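Local coordinates for cytosolic protein (Streptococcus thermophilus, PDB 2QZI) that is of unknown function, a small cytosolic protein of the DUF1827 family that binds sodium ions in the crystal, at residues P45-K55 against K93-V103. Residues are numbered along the deposited sequence; the frame is centred on the assembly and turned at random.
With NA (sodium ion), chain F.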
ATOM      1  N   PRO A  45       1.220  -7.784  12.205  1.00 67.54           N
ATOM      2  CA  PRO A  45       0.077  -8.326  12.923  1.00 68.77           C
ATOM      3  C   PRO A  45      -1.058  -7.306  12.934  1.00 68.94           C
ATOM      4  O   PRO A  45      -0.817  -6.138  13.226  1.00 70.50           O
ATOM      5  CB  PRO A  45       0.623  -8.576  14.388  1.00 65.81           C
ATOM      6  CG  PRO A  45       2.142  -8.906  14.127  1.00 67.67           C
ATOM      7  CD  PRO A  45       2.480  -7.889  12.974  1.00 68.13           C
ATOM      8  N   LYS A  46      -2.265  -7.752  12.607  1.00 70.16           N
ATOM      9  CA  LYS A  46      -3.509  -6.995  12.845  1.00 69.45           C
ATOM     10  C   LYS A  46      -3.787  -6.030  11.683  1.00 70.91           C
ATOM     11  O   LYS A  46      -4.873  -5.483  11.613  1.00 69.88           O
ATOM     12  CB  LYS A  46      -3.509  -6.273  14.205  1.00 70.22           C
ATOM     13  CG  LYS A  46      -3.421  -7.206  15.355  1.00 68.38           C
ATOM     14  CD  LYS A  46      -4.669  -8.140  15.546  1.00 68.17           C
ATOM     15  CE  LYS A  46      -4.345  -9.264  16.565  1.00 71.13           C
ATOM     16  NZ  LYS A  46      -5.497 -10.221  16.893  1.00 74.65           N
ATOM     17  N   HIS A  47      -2.843  -5.823  10.748  1.00 68.67           N
ATOM     18  CA  HIS A  47      -3.179  -4.908   9.681  1.00 70.56           C
ATOM     19  C   HIS A  47      -2.237  -4.951   8.490  1.00 70.69           C
ATOM     20  O   HIS A  47      -1.032  -5.054   8.657  1.00 71.59           O
ATOM     21  CB  HIS A  47      -3.293  -3.441  10.183  1.00 70.47           C
ATOM     22  CG  HIS A  47      -2.032  -2.893  10.796  1.00 73.95           C
ATOM     23  ND1 HIS A  47      -1.466  -1.693  10.399  1.00 76.33           N
ATOM     24  CD2 HIS A  47      -1.256  -3.354  11.811  1.00 75.51           C
ATOM     25  CE1 HIS A  47      -0.375  -1.462  11.117  1.00 74.90           C
ATOM     26  NE2 HIS A  47      -0.209  -2.470  11.960  1.00 78.36           N
ATOM     27  N   TYR A  48      -2.790  -4.811   7.297  1.00 71.52           N
ATOM     28  CA  TYR A  48      -1.999  -4.458   6.104  1.00 70.71           C
ATOM     29  C   TYR A  48      -2.137  -2.946   5.902  1.00 72.36           C
ATOM     30  O   TYR A  48      -3.098  -2.351   6.353  1.00 71.54           O
ATOM     31  CB  TYR A  48      -2.571  -5.075   4.849  1.00 68.87           C
ATOM     32  CG  TYR A  48      -2.545  -6.568   4.701  1.00 70.75           C
ATOM     33  CD1 TYR A  48      -1.559  -7.166   3.932  1.00 67.81           C
ATOM     34  CD2 TYR A  48      -3.591  -7.376   5.193  1.00 71.80           C
ATOM     35  CE1 TYR A  48      -1.544  -8.515   3.684  1.00 71.71           C
ATOM     36  CE2 TYR A  48      -3.594  -8.765   4.958  1.00 69.34           C
ATOM     37  CZ  TYR A  48      -2.545  -9.299   4.200  1.00 71.04           C
ATOM     38  OH  TYR A  48      -2.463 -10.616   3.899  1.00 69.24           O
ATOM     39  N   GLU A  49      -1.187  -2.314   5.202  1.00 73.51           N
ATOM     40  CA  GLU A  49      -1.252  -0.870   4.956  1.00 75.04           C
ATOM     41  C   GLU A  49      -0.914  -0.596   3.501  1.00 75.09           C
ATOM     42  O   GLU A  49      -0.116  -1.317   2.940  1.00 75.33           O
ATOM     43  CB  GLU A  49      -0.303  -0.092   5.886  1.00 75.05           C
ATOM     44  CG  GLU A  49      -0.662  -0.164   7.402  1.00 77.99           C
ATOM     45  CD  GLU A  49      -1.962   0.475   7.814  1.00 81.13           C
ATOM     46  OE1 GLU A  49      -2.401   1.456   7.148  1.00 79.33           O
ATOM     47  OE2 GLU A  49      -2.532  -0.010   8.831  1.00 80.84           O
ATOM     48  N   LEU A  50      -1.586   0.363   2.854  1.00 74.99           N
ATOM     49  CA  LEU A  50      -1.060   0.867   1.541  1.00 76.60           C
ATOM     50  C   LEU A  50      -0.911   2.370   1.718  1.00 77.44           C
ATOM     51  O   LEU A  50      -1.796   2.997   2.357  1.00 79.31           O
ATOM     52  CB  LEU A  50      -2.056   0.657   0.398  1.00 75.20           C
ATOM     53  CG  LEU A  50      -1.950  -0.634  -0.366  1.00 76.83           C
ATOM     54  CD1 LEU A  50      -3.192  -0.617  -1.243  1.00 79.65           C
ATOM     55  CD2 LEU A  50      -0.642  -0.636  -1.232  1.00 68.33           C
ATOM     56  N   LEU A  51       0.249   2.873   1.337  1.00 76.75           N
ATOM     57  CA  LEU A  51       0.551   4.333   1.255  1.00 78.97           C
ATOM     58  C   LEU A  51       0.776   4.742  -0.200  1.00 77.07           C
ATOM     59  O   LEU A  51       1.692   4.252  -0.856  1.00 79.01           O
ATOM     60  CB  LEU A  51       1.817   4.694   2.074  1.00 79.24           C
ATOM     61  CG  LEU A  51       1.515   4.350   3.527  1.00 87.63           C
ATOM     62  CD1 LEU A  51       2.169   3.002   3.986  1.00 91.48           C
ATOM     63  CD2 LEU A  51       1.868   5.534   4.406  1.00 92.63           C
ATOM     64  N   ILE A  52      -0.084   5.624  -0.682  1.00 75.88           N
ATOM     65  CA  ILE A  52      -0.165   5.973  -2.104  1.00 73.83           C
ATOM     66  C   ILE A  52      -0.002   7.490  -2.181  1.00 73.87           C
ATOM     67  O   ILE A  52      -0.717   8.248  -1.511  1.00 71.88           O
ATOM     68  CB  ILE A  52      -1.509   5.586  -2.734  1.00 74.04           C
ATOM     69  CG1 ILE A  52      -1.743   4.067  -2.570  1.00 74.82           C
ATOM     70  CG2 ILE A  52      -1.630   6.085  -4.219  1.00 72.55           C
ATOM     71  CD1 ILE A  52      -3.233   3.707  -2.727  1.00 78.14           C
ATOM     72  N   SER A  53       1.008   7.907  -2.931  1.00 72.46           N
ATOM     73  CA  SER A  53       1.386   9.299  -2.972  1.00 74.95           C
ATOM     74  C   SER A  53       1.965   9.652  -4.346  1.00 74.59           C
ATOM     75  O   SER A  53       2.366   8.789  -5.101  1.00 71.65           O
ATOM     76  CB  SER A  53       2.457   9.539  -1.912  1.00 75.15           C
ATOM     77  OG  SER A  53       3.539   8.655  -2.154  1.00 79.30           O
ATOM     78  N   ASN A  54       1.979  10.940  -4.652  1.00 76.36           N
ATOM     79  CA  ASN A  54       2.459  11.407  -5.933  1.00 77.24           C
ATOM     80  C   ASN A  54       3.099  12.781  -5.829  1.00 78.98           C
ATOM     81  O   ASN A  54       2.404  13.751  -5.750  1.00 81.24           O
ATOM     82  CB  ASN A  54       1.294  11.467  -6.914  1.00 76.87           C
ATOM     83  CG  ASN A  54       1.764  11.627  -8.370  1.00 77.40           C
ATOM     84  OD1 ASN A  54       2.705  12.356  -8.660  1.00 75.92           O
ATOM     85  ND2 ASN A  54       1.130  10.912  -9.264  1.00 77.34           N
ATOM     86  N   LYS A  55       4.419  12.872  -5.862  1.00 81.87           N
ATOM     87  CA  LYS A  55       5.144  14.128  -5.635  1.00 83.80           C
ATOM     88  C   LYS A  55       4.604  15.341  -6.430  1.00 84.91           C
ATOM     89  O   LYS A  55       4.533  16.464  -5.898  1.00 85.65           O
ATOM     90  CB  LYS A  55       6.658  13.890  -5.862  1.00 85.05           C
ATOM     91  CG  LYS A  55       7.212  12.693  -5.011  1.00 87.55           C
ATOM     92  CD  LYS A  55       8.723  12.489  -5.108  1.00 94.31           C
ATOM     93  CE  LYS A  55       9.142  11.772  -6.433  1.00 97.73           C
ATOM     94  NZ  LYS A  55       9.183  10.246  -6.283  1.00101.36           N
ATOM     95  N   LYS A  93      -1.454  15.082  -0.616  1.00 77.02           N
ATOM     96  CA  LYS A  93      -0.857  14.248  -1.673  1.00 76.83           C
ATOM     97  C   LYS A  93      -0.633  12.814  -1.235  1.00 76.27           C
ATOM     98  O   LYS A  93       0.265  12.131  -1.718  1.00 76.01           O
ATOM     99  CB  LYS A  93       0.403  14.928  -2.212  1.00 76.00           C
ATOM    100  CG  LYS A  93       0.126  16.223  -3.030  1.00 76.52           C
ATOM    101  CD  LYS A  93       1.476  16.744  -3.524  1.00 82.74           C
ATOM    102  CE  LYS A  93       1.412  18.137  -3.971  1.00 86.82           C
ATOM    103  NZ  LYS A  93       0.770  18.981  -2.934  1.00 88.83           N
ATOM    104  N   LEU A  94      -1.449  12.377  -0.277  1.00 75.46           N
ATOM    105  CA  LEU A  94      -1.237  11.120   0.370  1.00 76.04           C
ATOM    106  C   LEU A  94      -2.560  10.409   0.660  1.00 76.25           C
ATOM    107  O   LEU A  94      -3.514  11.009   1.212  1.00 75.64           O
ATOM    108  CB  LEU A  94      -0.411  11.354   1.634  1.00 76.09           C
ATOM    109  CG  LEU A  94      -0.207  10.188   2.600  1.00 79.87           C
ATOM    110  CD1 LEU A  94       0.546   9.003   1.973  1.00 82.55           C
ATOM    111  CD2 LEU A  94       0.512  10.630   3.883  1.00 83.31           C
ATOM    112  N   ILE A  95      -2.615   9.146   0.258  1.00 75.48           N
ATOM    113  CA  ILE A  95      -3.691   8.266   0.615  1.00 76.49           C
ATOM    114  C   ILE A  95      -3.137   7.043   1.353  1.00 76.13           C
ATOM    115  O   ILE A  95      -2.155   6.416   0.931  1.00 77.17           O
ATOM    116  CB  ILE A  95      -4.556   7.855  -0.597  1.00 77.14           C
ATOM    117  CG1 ILE A  95      -5.019   9.099  -1.347  1.00 74.74           C
ATOM    118  CG2 ILE A  95      -5.822   7.090  -0.127  1.00 76.47           C
ATOM    119  CD1 ILE A  95      -5.195   8.844  -2.823  1.00 78.51           C
ATOM    120  N   GLU A  96      -3.797   6.768   2.464  1.00 75.48           N
ATOM    121  CA  GLU A  96      -3.472   5.737   3.434  1.00 76.42           C
ATOM    122  C   GLU A  96      -4.673   4.823   3.567  1.00 74.48           C
ATOM    123  O   GLU A  96      -5.706   5.237   4.036  1.00 73.18           O
ATOM    124  CB  GLU A  96      -3.188   6.390   4.816  1.00 76.13           C
ATOM    125  CG  GLU A  96      -2.037   7.411   4.692  1.00 80.76           C
ATOM    126  CD  GLU A  96      -1.775   8.194   5.952  1.00 88.44           C
ATOM    127  OE1 GLU A  96      -0.873   7.743   6.686  1.00 92.84           O
ATOM    128  OE2 GLU A  96      -2.429   9.266   6.202  1.00 89.69           O
ATOM    129  N   ILE A  97      -4.509   3.576   3.143  1.00 74.42           N
ATOM    130  CA  ILE A  97      -5.563   2.574   3.328  1.00 74.81           C
ATOM    131  C   ILE A  97      -5.114   1.515   4.338  1.00 74.55           C
ATOM    132  O   ILE A  97      -4.060   0.914   4.174  1.00 73.38           O
ATOM    133  CB  ILE A  97      -6.004   1.892   2.010  1.00 74.93           C
ATOM    134  CG1 ILE A  97      -6.077   2.926   0.877  1.00 75.72           C
ATOM    135  CG2 ILE A  97      -7.341   1.152   2.243  1.00 73.60           C
ATOM    136  CD1 ILE A  97      -6.450   2.341  -0.506  1.00 74.68           C
ATOM    137  N   SER A  98      -5.920   1.314   5.379  1.00 73.07           N
ATOM    138  CA  SER A  98      -5.623   0.324   6.412  1.00 73.83           C
ATOM    139  C   SER A  98      -6.582  -0.809   6.246  1.00 73.36           C
ATOM    140  O   SER A  98      -7.783  -0.584   6.095  1.00 72.94           O
ATOM    141  CB  SER A  98      -5.807   0.905   7.818  1.00 75.19           C
ATOM    142  OG  SER A  98      -4.975   2.070   7.829  1.00 79.25           O
ATOM    143  N   PHE A  99      -6.042  -2.020   6.324  1.00 71.68           N
ATOM    144  CA  PHE A  99      -6.833  -3.226   6.189  1.00 71.37           C
ATOM    145  C   PHE A  99      -6.653  -4.050   7.490  1.00 70.27           C
ATOM    146  O   PHE A  99      -5.681  -4.797   7.632  1.00 71.18           O
ATOM    147  CB  PHE A  99      -6.389  -4.074   5.005  1.00 69.43           C
ATOM    148  CG  PHE A  99      -6.302  -3.339   3.650  1.00 71.80           C
ATOM    149  CD1 PHE A  99      -7.282  -3.539   2.682  1.00 73.66           C
ATOM    150  CD2 PHE A  99      -5.217  -2.538   3.328  1.00 70.01           C
ATOM    151  CE1 PHE A  99      -7.210  -2.938   1.390  1.00 74.40           C
ATOM    152  CE2 PHE A  99      -5.107  -1.917   2.055  1.00 70.57           C
ATOM    153  CZ  PHE A  99      -6.087  -2.142   1.067  1.00 74.69           C
ATOM    154  N   PRO A 100      -7.586  -3.915   8.437  1.00 70.23           N
ATOM    155  CA  PRO A 100      -7.412  -4.738   9.668  1.00 70.23           C
ATOM    156  C   PRO A 100      -7.529  -6.252   9.391  1.00 71.56           C
ATOM    157  O   PRO A 100      -8.173  -6.690   8.365  1.00 71.75           O
ATOM    158  CB  PRO A 100      -8.545  -4.231  10.640  1.00 69.34           C
ATOM    159  CG  PRO A 100      -8.972  -2.902  10.101  1.00 69.14           C
ATOM    160  CD  PRO A 100      -8.734  -3.008   8.506  1.00 68.60           C
ATOM    161  N   THR A 101      -6.909  -7.064  10.263  1.00 70.14           N
ATOM    162  CA  THR A 101      -6.928  -8.481  10.062  1.00 69.60           C
ATOM    163  C   THR A 101      -7.199  -9.147  11.360  1.00 70.70           C
ATOM    164  O   THR A 101      -6.932  -8.560  12.396  1.00 71.60           O
ATOM    165  CB  THR A 101      -5.598  -9.016   9.459  1.00 69.98           C
ATOM    166  OG1 THR A 101      -4.469  -8.802  10.325  1.00 67.81           O
ATOM    167  CG2 THR A 101      -5.320  -8.348   8.045  1.00 66.23           C
ATOM    168  N   THR A 102      -7.733 -10.376  11.314  1.00 70.35           N
ATOM    169  CA  THR A 102      -7.935 -11.166  12.510  1.00 70.78           C
ATOM    170  C   THR A 102      -6.621 -11.454  13.248  1.00 71.81           C
ATOM    171  O   THR A 102      -6.516 -11.226  14.437  1.00 73.20           O
ATOM    172  CB  THR A 102      -8.696 -12.467  12.186  1.00 70.39           C
ATOM    173  OG1 THR A 102      -8.032 -13.144  11.106  1.00 69.92           O
ATOM    174  CG2 THR A 102     -10.132 -12.142  11.784  1.00 65.88           C
ATOM    175  N   VAL A 103      -5.614 -11.897  12.516  1.00 73.53           N
ATOM    176  CA  VAL A 103      -4.377 -12.367  13.088  1.00 73.89           C
ATOM    177  C   VAL A 103      -3.331 -11.229  13.118  1.00 75.23           C
ATOM    178  O   VAL A 103      -3.285 -10.324  12.281  1.00 74.86           O
ATOM    179  CB  VAL A 103      -3.787 -13.595  12.262  1.00 73.96           C
ATOM    180  CG1 VAL A 103      -4.608 -14.826  12.422  1.00 69.52           C
ATOM    181  CG2 VAL A 103      -3.514 -13.253  10.721  1.00 73.13           C
ATOM    182  OXT VAL A 103      -2.476 -11.186  14.012  1.00 76.92           O
TER
HETATM  183 NA    NA F 102       1.069  -3.154   7.935  1.00 45.56          NA
HETATM  184  O   HOH W   1       2.766  -1.809   9.830  1.00 41.51           O
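Y48 pairs with F99, L50 with I97 and I52 with I95 as antiparallel hydrogen-bonded pairs, each closed by two backbone bonds; I52 N reaches I95 O over 2.7 Å. The axes of strands 47-53 and 94-100 approach to 4.5 Å, with 165° between their N-to-C directions. Beyond P100 the chain follows its partner as a coil: T101 N donates to K46 O from well above the carbonyl plane, and the terminal V103 O takes both K46 N (2.8 Å) and T101 OG1. K46, bent at chi2 (-66°), swings its chain back so that NZ meets T102 O at 2.8 Å, nearly along the C=O axis; a long flexible lysine suits this solvent-facing end.

These are neighbouring inner strands of a six-stranded antiparallel sheet, flanked by 37-44 and 87-91. Y48, L50, I52, I95, I97 and F99 share one buried face, from which L50, I52 and I97 touch helix 61-74, L50 at F71 and I97 at L64. Branched and aromatic residues fill this layer: L50 CD1 lies at the edge of the F99 ring, 4.0 Å from CZ, while I97 CG2 sits over one face of that ring, toward its rim. T101 CG2 meets Y48 CD2 obliquely at 3.5 Å, and the tyrosine's hydroxyl bonds to D77 N.

The opposite face is partly exposed and mixes L51 and L94 with H47, E49 and S98, whose polar ends can bond to one another there. E49 folds back at chi2 (-65°), and its OE1 accepts S98 OG at 2.7 Å on the syn lone pair of the carboxylate oxygen, while OE2 receives H47 ND1 on its anti lone pair, in the imidazole plane. Gripped at both oxygens, the carboxylate has its rotation fixed, and H47 NE2 bonds to D25. H47 O binds a sodium ion at 2.9 Å together with T42 and a water.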